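PDB 5UAM: ulvan Lyase-PL25 from Pseudoalteromonas sp. PLSV, which cleaves ulvan, the sulfated cell-wall polysaccharide of green seaweeds, as a polysaccharide lyase with a beta-propeller fold. Local coordinates for residues Asn36-Ile47 and Asn98-Ile106; Thr133-Val142 and Asp154-Asn165. All coordinates share one frame; numbering follows the deposited sequence. Where two conformers were deposited one is given.

Interaction 1 (36-47 with 98-106) closes along the chain before interaction 2 (133-142 with 154-165) opens, and their centres lie about 14 Å apart. They share one four-stranded antiparallel sheet of the propeller: 103-106 is one outermost strand, 139-143 the third, and 152-154 the other edge. The centre of interaction 1 is about 6 Å from that of the chain, that of interaction 2 about 16 Å. A probable hydrogen bond of 2.8 Å from T103 OG1 to N165 O joins them directly. Both also approach the same phosphate ion, through H99 and Y164, the assigned proton donor and acceptor, which is consistent with their lining one catalytic site.

Interaction 1. Residues Asn36-Ile47 and Asn98-Ile106; sequences NPLAIVQHPAGI and NHGKPTMLI. With PO4 (phosphate ion), chain E.
K101 and Q42 cross at about a right angle, and the bend of the lysine chain brings its ammonium group against the glutamine amide. The bend lies at chi3 (77°) and again at chi4, which curls NZ back to a 2.9 Å bond with Q42 OE1; the donor stands above the carbonyl plane. NZ also donates to N98 O at 2.8 Å and to a water that N36 ND2 shares, so three acceptors hold it, while CD and CE lie against the backbone of 36-39. Q42 is buried, and its NE2 adds a weak bond to H99 O. Shortening K101 to an alanine is likely to leave Q42 OE1, N98 O and the water without their shared donor and open a gap beside the backbone of 36-39.

N36 and N98 also cross nearly at right angles, yet their amide planes are stacked, 24° apart. N36 N donates to N98 OD1 over 3.0 Å, from above the carbonyl plane; that oxygen also accepts from Q58, and N36 OD1 from K433.

Farther along, M104 N donates to P44 O at 2.8 Å, close to straight at 167°, just past the cis peptide preceding P44. I47 slants across M104, its CD1 3.9 Å from M104 CG, and its CG2 meets I106 CD1 as those two chains slide past each other in opposite directions.

The CA-CB bond of H99, the assigned proton donor, points away from 36-47, and NE2 meets phosphate O3 at the ring edge, near the ring plane. Through strands 46-49 and 103-106 the contact joins two neighbouring propeller sheets; with N36, N98 and K101 assigned to substrate binding, it probably forms part of the wall of the ulvan lyase active site.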
# COMPACT_ATOMS: atom_id res chain seq x y z
N ASN A 36 -4.40 12.40 -2.18
CA ASN A 36 -4.72 11.00 -2.47
C ASN A 36 -5.07 10.37 -1.13
O ASN A 36 -4.17 10.14 -0.31
CB ASN A 36 -3.52 10.26 -3.06
CG ASN A 36 -3.13 10.75 -4.40
OD1 ASN A 36 -3.93 11.30 -5.15
ND2 ASN A 36 -1.86 10.55 -4.73
N PRO A 37 -6.34 10.10 -0.82
CA PRO A 37 -6.66 9.69 0.55
C PRO A 37 -6.34 8.25 0.87
O PRO A 37 -6.38 7.88 2.05
CB PRO A 37 -8.17 9.93 0.66
CG PRO A 37 -8.46 10.98 -0.35
CD PRO A 37 -7.51 10.69 -1.50
N LEU A 38 -6.02 7.45 -0.15
CA LEU A 38 -5.80 6.02 -0.06
C LEU A 38 -4.75 5.63 -1.09
O LEU A 38 -4.58 6.32 -2.10
CB LEU A 38 -7.07 5.26 -0.46
CG LEU A 38 -8.34 5.51 0.34
CD1 LEU A 38 -9.53 4.98 -0.43
CD2 LEU A 38 -8.23 4.88 1.70
N ALA A 39 -4.09 4.49 -0.85
CA ALA A 39 -3.20 3.88 -1.83
C ALA A 39 -2.99 2.42 -1.45
O ALA A 39 -3.10 2.07 -0.28
CB ALA A 39 -1.84 4.57 -1.89
N ILE A 40 -2.60 1.61 -2.42
CA ILE A 40 -2.40 0.19 -2.17
C ILE A 40 -1.21 -0.04 -1.24
O ILE A 40 -1.21 -1.01 -0.48
CB ILE A 40 -2.28 -0.55 -3.51
CG1 ILE A 40 -3.70 -0.69 -4.11
CG2 ILE A 40 -1.64 -1.92 -3.36
CD1 ILE A 40 -3.73 -1.08 -5.55
N VAL A 41 -0.20 0.84 -1.26
CA VAL A 41 1.00 0.58 -0.46
C VAL A 41 0.75 0.76 1.04
O VAL A 41 1.35 0.03 1.85
CB VAL A 41 2.20 1.38 -0.96
CG1 VAL A 41 2.04 2.85 -0.72
CG2 VAL A 41 3.49 0.84 -0.31
N GLN A 42 -0.08 1.72 1.46
CA GLN A 42 -0.40 1.89 2.88
C GLN A 42 -1.53 0.93 3.20
O GLN A 42 -2.71 1.25 2.99
CB GLN A 42 -0.78 3.32 3.25
CG GLN A 42 0.39 4.28 3.33
CD GLN A 42 0.73 4.99 2.03
OE1 GLN A 42 0.02 4.88 1.00
NE2 GLN A 42 1.81 5.75 2.07
N HIS A 43 -1.18 -0.24 3.71
CA HIS A 43 -2.17 -1.28 3.91
C HIS A 43 -1.84 -2.07 5.17
O HIS A 43 -0.67 -2.21 5.56
CB HIS A 43 -2.20 -2.23 2.71
CG HIS A 43 -1.01 -3.11 2.62
ND1 HIS A 43 -1.02 -4.42 3.05
CD2 HIS A 43 0.27 -2.85 2.26
CE1 HIS A 43 0.18 -4.94 2.90
NE2 HIS A 43 0.99 -4.00 2.44
N PRO A 44 -2.86 -2.63 5.83
CA PRO A 44 -4.29 -2.43 5.51
C PRO A 44 -4.77 -1.02 5.74
O PRO A 44 -4.37 -0.36 6.71
CB PRO A 44 -5.00 -3.35 6.52
CG PRO A 44 -3.98 -4.25 7.09
CD PRO A 44 -2.66 -3.52 6.97
N ALA A 45 -5.61 -0.53 4.83
CA ALA A 45 -6.37 0.67 5.11
C ALA A 45 -7.64 0.37 5.89
O ALA A 45 -8.16 1.25 6.59
CB ALA A 45 -6.72 1.40 3.80
N GLY A 46 -8.15 -0.85 5.78
CA GLY A 46 -9.32 -1.26 6.53
C GLY A 46 -9.20 -2.73 6.88
O GLY A 46 -8.47 -3.49 6.24
N ILE A 47 -9.97 -3.12 7.90
CA ILE A 47 -9.92 -4.45 8.50
C ILE A 47 -11.33 -4.83 8.92
O ILE A 47 -12.03 -4.03 9.54
CB ILE A 47 -9.01 -4.49 9.74
CG1 ILE A 47 -7.59 -4.05 9.37
CG2 ILE A 47 -9.05 -5.87 10.38
CD1 ILE A 47 -6.64 -3.98 10.55
N ASN A 98 0.81 13.27 1.08
CA ASN A 98 0.09 12.01 0.92
C ASN A 98 0.84 10.80 1.43
O ASN A 98 0.23 9.72 1.52
CB ASN A 98 -0.34 11.74 -0.53
CG ASN A 98 -1.16 12.84 -1.11
OD1 ASN A 98 -2.12 13.31 -0.49
ND2 ASN A 98 -0.78 13.29 -2.29
N HIS A 99 2.11 10.89 1.78
CA HIS A 99 2.86 9.68 2.11
C HIS A 99 2.59 9.16 3.51
O HIS A 99 3.04 8.05 3.84
CB HIS A 99 4.34 9.92 1.95
CG HIS A 99 4.80 10.01 0.54
ND1 HIS A 99 4.43 11.04 -0.30
CD2 HIS A 99 5.59 9.19 -0.19
CE1 HIS A 99 4.99 10.86 -1.48
NE2 HIS A 99 5.71 9.74 -1.44
N GLY A 100 1.86 9.91 4.31
CA GLY A 100 1.54 9.52 5.66
C GLY A 100 0.09 9.16 5.88
O GLY A 100 -0.37 9.12 7.02
N LYS A 101 -0.65 8.89 4.80
CA LYS A 101 -2.00 8.37 4.95
C LYS A 101 -1.94 7.09 5.79
O LYS A 101 -0.90 6.42 5.83
CB LYS A 101 -2.63 8.12 3.57
CG LYS A 101 -2.00 6.97 2.82
CD LYS A 101 -2.63 6.74 1.45
CE LYS A 101 -2.20 7.71 0.37
NZ LYS A 101 -0.74 7.56 0.03
N PRO A 102 -3.01 6.74 6.49
CA PRO A 102 -2.90 5.77 7.58
C PRO A 102 -2.90 4.31 7.14
O PRO A 102 -3.50 3.91 6.14
CB PRO A 102 -4.16 6.04 8.43
CG PRO A 102 -5.13 6.61 7.44
CD PRO A 102 -4.31 7.45 6.52
N THR A 103 -2.25 3.51 7.99
CA THR A 103 -2.24 2.06 7.97
C THR A 103 -2.76 1.57 9.31
O THR A 103 -2.37 2.10 10.36
CB THR A 103 -0.80 1.60 7.77
OG1 THR A 103 -0.39 2.04 6.48
CG2 THR A 103 -0.67 0.11 7.90
N MET A 104 -3.64 0.57 9.29
CA MET A 104 -4.35 0.09 10.47
C MET A 104 -3.94 -1.32 10.87
O MET A 104 -3.58 -2.14 10.03
CB MET A 104 -5.86 0.06 10.17
CG MET A 104 -6.73 -0.21 11.36
SD MET A 104 -8.46 -0.45 10.80
CE MET A 104 -8.79 1.15 10.09
N LEU A 105 -4.02 -1.61 12.18
CA LEU A 105 -3.85 -2.95 12.72
C LEU A 105 -4.67 -3.08 14.00
O LEU A 105 -4.66 -2.17 14.83
CB LEU A 105 -2.36 -3.22 13.00
CG LEU A 105 -2.00 -4.61 13.52
CD1 LEU A 105 -0.63 -5.02 13.01
CD2 LEU A 105 -2.01 -4.65 15.06
N ILE A 106 -5.34 -4.21 14.18
CA ILE A 106 -6.06 -4.50 15.43
C ILE A 106 -5.26 -5.54 16.20
O ILE A 106 -5.00 -6.63 15.68
CB ILE A 106 -7.50 -5.00 15.18
CG1 ILE A 106 -8.26 -3.98 14.35
CG2 ILE A 106 -8.19 -5.30 16.53
CD1 ILE A 106 -9.69 -4.42 14.00
P PO4 E . 8.93 8.97 -2.65
O1 PO4 E . 9.70 9.87 -3.60
O2 PO4 E . 9.40 7.58 -2.75
O3 PO4 E . 7.49 9.07 -3.10
O4 PO4 E . 9.14 9.50 -1.23
O HOH W 1 -0.42 8.66 -2.60

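Interaction 2. Residues Thr133-Val142 and Asp154-Asn165; sequences THHGANKHAV and DLNNITPFGTYN. With PO4 (phosphate ion), chain E.
N138 and N165 reach each other from opposite directions and pair amide to amide, each giving and taking a hydrogen bond. N138 ND2 to N165 OD1 is 2.8 Å and straight at 179°; the return bond, N165 ND2 to N138 OD1, is 3.0 Å. Both donors sit on lone pairs in the carbonyl planes, and the amides are nearly coplanar, 18° apart, which couples the flips of the two groups, since turning one alone would set N-H against N-H and O against O. A water takes the second N-H of N138 and gives to T159 O, while N138 N donates to P160 O at 2.9 Å.

H140 is gripped on backbone and ring. Its N donates to N156 OD1 (2.9 Å), its O accepts from the N atoms of both L155 and N156, and ND1 donates to N157 OD1 at 2.7 Å, near the ring plane, with CG anti to the backbone N (chi1 174°). In the conformer given, L155 CD1 lies over one face of the ring in a CH-pi contact. H113 bonds to NE2.

The chain then runs on to Y164, the assigned proton acceptor, whose OH lies 2.8 Å from phosphate O3. The A141-D154 pair, antiparallel and non-hydrogen-bonded, joins the third strand, 139-143, to the edge strand 152-154; beyond it, 155-164 crosses to strand 165-169 of the next sheet, the blade-to-blade connection of a beta-propeller.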
# COMPACT_ATOMS: atom_id res chain seq x y z
N THR A 133 16.67 11.63 4.80
CA THR A 133 15.42 12.15 5.34
C THR A 133 14.75 13.06 4.32
O THR A 133 15.29 13.37 3.26
CB THR A 133 15.68 12.93 6.64
OG1 THR A 133 16.45 14.10 6.36
CG2 THR A 133 16.43 12.08 7.65
N HIS A 134 13.53 13.48 4.67
CA HIS A 134 12.79 14.43 3.84
C HIS A 134 11.96 15.31 4.78
O HIS A 134 12.50 16.30 5.29
CB HIS A 134 11.96 13.67 2.80
CG HIS A 134 11.22 14.56 1.86
ND1 HIS A 134 11.83 15.54 1.10
CD2 HIS A 134 9.90 14.62 1.56
CE1 HIS A 134 10.91 16.15 0.37
NE2 HIS A 134 9.74 15.60 0.62
N HIS A 135 10.71 14.96 5.06
CA HIS A 135 9.98 15.65 6.12
C HIS A 135 8.89 14.75 6.67
O HIS A 135 8.47 13.80 6.03
CB HIS A 135 9.41 17.00 5.69
CG HIS A 135 8.61 16.96 4.43
ND1 HIS A 135 8.82 17.86 3.40
CD2 HIS A 135 7.60 16.15 4.02
CE1 HIS A 135 7.97 17.61 2.42
NE2 HIS A 135 7.22 16.58 2.77
N GLY A 136 8.46 15.07 7.89
CA GLY A 136 7.35 14.36 8.49
C GLY A 136 7.79 13.14 9.25
O GLY A 136 8.16 12.12 8.65
N ALA A 137 7.71 13.22 10.57
CA ALA A 137 8.02 12.10 11.44
C ALA A 137 6.93 11.05 11.37
O ALA A 137 5.73 11.36 11.51
CB ALA A 137 8.15 12.59 12.87
N ASN A 138 7.34 9.81 11.20
CA ASN A 138 6.41 8.69 11.21
C ASN A 138 5.89 8.46 12.63
O ASN A 138 6.65 8.49 13.60
CB ASN A 138 7.12 7.44 10.67
CG ASN A 138 6.18 6.48 9.96
OD1 ASN A 138 5.18 6.88 9.33
ND2 ASN A 138 6.52 5.19 10.03
N LYS A 139 4.60 8.19 12.74
CA LYS A 139 3.88 8.24 14.00
C LYS A 139 3.00 7.01 14.18
O LYS A 139 2.69 6.27 13.24
CB LYS A 139 3.01 9.49 14.10
CG LYS A 139 3.82 10.76 14.26
CD LYS A 139 2.96 12.01 14.07
CE LYS A 139 3.76 13.26 14.29
NZ LYS A 139 4.09 13.45 15.75
N HIS A 140 2.58 6.80 15.43
CA HIS A 140 1.83 5.61 15.80
C HIS A 140 0.85 6.03 16.88
O HIS A 140 1.26 6.48 17.96
CB HIS A 140 2.79 4.55 16.32
CG HIS A 140 2.16 3.31 16.88
ND1 HIS A 140 2.85 2.44 17.69
CD2 HIS A 140 0.91 2.80 16.75
CE1 HIS A 140 2.06 1.44 18.03
NE2 HIS A 140 0.88 1.64 17.47
N ALA A 141 -0.44 5.90 16.59
CA ALA A 141 -1.50 6.17 17.54
C ALA A 141 -2.22 4.87 17.87
O ALA A 141 -2.24 3.92 17.09
CB ALA A 141 -2.50 7.16 16.96
N VAL A 142 -2.84 4.83 19.05
CA VAL A 142 -3.58 3.64 19.46
C VAL A 142 -4.88 4.08 20.11
O VAL A 142 -4.96 5.11 20.78
CB VAL A 142 -2.74 2.75 20.41
CG1 VAL A 142 -2.50 3.43 21.72
CG2 VAL A 142 -3.43 1.39 20.60
N ASP A 154 -1.29 8.98 21.55
CA ASP A 154 -0.05 8.86 20.82
C ASP A 154 0.87 7.85 21.50
O ASP A 154 1.05 7.87 22.73
CB ASP A 154 0.64 10.22 20.78
CG ASP A 154 -0.24 11.29 20.15
OD1 ASP A 154 -0.88 11.00 19.12
OD2 ASP A 154 -0.32 12.42 20.70
N LEU A 155 1.51 6.99 20.72
CA LEU A 155 2.63 6.22 21.26
C LEU A 155 3.97 6.66 20.70
O LEU A 155 4.95 6.72 21.42
CB LEU A 155 2.45 4.72 20.97
CG LEU A 155 1.18 4.08 21.51
CD1 LEU A 155 1.22 2.57 21.27
CD2 LEU A 155 1.01 4.38 23.00
N ASN A 156 3.95 7.08 19.46
CA ASN A 156 5.11 7.31 18.62
C ASN A 156 6.35 6.60 19.13
O ASN A 156 7.31 7.24 19.56
CB ASN A 156 5.29 8.82 18.56
CG ASN A 156 4.02 9.51 18.10
OD1 ASN A 156 3.23 8.91 17.36
ND2 ASN A 156 3.80 10.75 18.54
N ASN A 157 6.31 5.26 19.09
CA ASN A 157 7.33 4.38 19.64
C ASN A 157 8.04 3.58 18.54
O ASN A 157 8.64 2.53 18.81
CB ASN A 157 6.71 3.41 20.65
CG ASN A 157 5.64 2.54 20.03
OD1 ASN A 157 5.27 2.74 18.89
ND2 ASN A 157 5.14 1.58 20.78
N ILE A 158 7.95 4.07 17.32
CA ILE A 158 8.65 3.55 16.15
C ILE A 158 9.60 4.64 15.70
O ILE A 158 9.49 5.80 16.11
CB ILE A 158 7.68 3.17 15.02
CG1 ILE A 158 6.79 4.37 14.62
CG2 ILE A 158 6.79 2.00 15.50
CD1 ILE A 158 5.86 4.10 13.48
N THR A 159 10.57 4.28 14.85
CA THR A 159 11.50 5.32 14.42
C THR A 159 10.74 6.41 13.67
O THR A 159 9.82 6.12 12.89
CB THR A 159 12.64 4.77 13.56
OG1 THR A 159 13.45 5.89 13.16
CG2 THR A 159 12.14 4.03 12.30
N PRO A 160 11.10 7.68 13.86
CA PRO A 160 10.45 8.73 13.06
C PRO A 160 10.84 8.69 11.60
O PRO A 160 10.14 9.29 10.76
CB PRO A 160 10.95 10.03 13.71
CG PRO A 160 12.25 9.64 14.36
CD PRO A 160 12.03 8.24 14.85
N PHE A 161 11.93 8.02 11.26
CA PHE A 161 12.44 7.97 9.89
C PHE A 161 11.74 6.83 9.18
O PHE A 161 12.26 5.71 9.05
CB PHE A 161 13.95 7.75 9.89
CG PHE A 161 14.70 8.75 10.68
CD1 PHE A 161 14.71 10.07 10.28
CD2 PHE A 161 15.38 8.39 11.83
CE1 PHE A 161 15.38 11.02 11.02
CE2 PHE A 161 16.04 9.33 12.57
CZ PHE A 161 16.06 10.65 12.17
N GLY A 162 10.54 7.10 8.71
CA GLY A 162 9.73 6.08 8.06
C GLY A 162 8.82 6.64 6.98
O GLY A 162 8.31 7.76 7.09
N THR A 163 8.65 5.88 5.91
CA THR A 163 7.66 6.11 4.86
C THR A 163 7.10 4.74 4.49
O THR A 163 7.84 3.75 4.46
CB THR A 163 8.28 6.69 3.54
OG1 THR A 163 9.20 7.76 3.79
CG2 THR A 163 7.19 7.22 2.62
N TYR A 164 5.82 4.68 4.14
CA TYR A 164 5.19 3.50 3.53
C TYR A 164 4.91 2.37 4.52
O TYR A 164 5.34 1.22 4.32
CB TYR A 164 5.95 3.00 2.31
CG TYR A 164 6.14 3.98 1.20
CD1 TYR A 164 5.05 4.58 0.59
CD2 TYR A 164 7.40 4.31 0.74
CE1 TYR A 164 5.23 5.44 -0.46
CE2 TYR A 164 7.60 5.17 -0.29
CZ TYR A 164 6.52 5.74 -0.89
OH TYR A 164 6.70 6.60 -1.94
N ASN A 165 4.12 2.68 5.54
CA ASN A 165 3.82 1.73 6.61
C ASN A 165 2.95 0.58 6.14
O ASN A 165 1.89 0.79 5.53
CB ASN A 165 3.07 2.42 7.73
CG ASN A 165 3.87 3.48 8.37
OD1 ASN A 165 5.02 3.27 8.75
ND2 ASN A 165 3.25 4.65 8.56
P PO4 E . 8.93 8.97 -2.65
O1 PO4 E . 9.70 9.87 -3.60
O2 PO4 E . 9.40 7.58 -2.75
O3 PO4 E . 7.49 9.07 -3.10
O4 PO4 E . 9.14 9.50 -1.23
O HOH W 2 8.69 4.08 11.52
O HOH W 3 7.14 7.43 16.14
O HOH W 4 1.96 12.98 17.60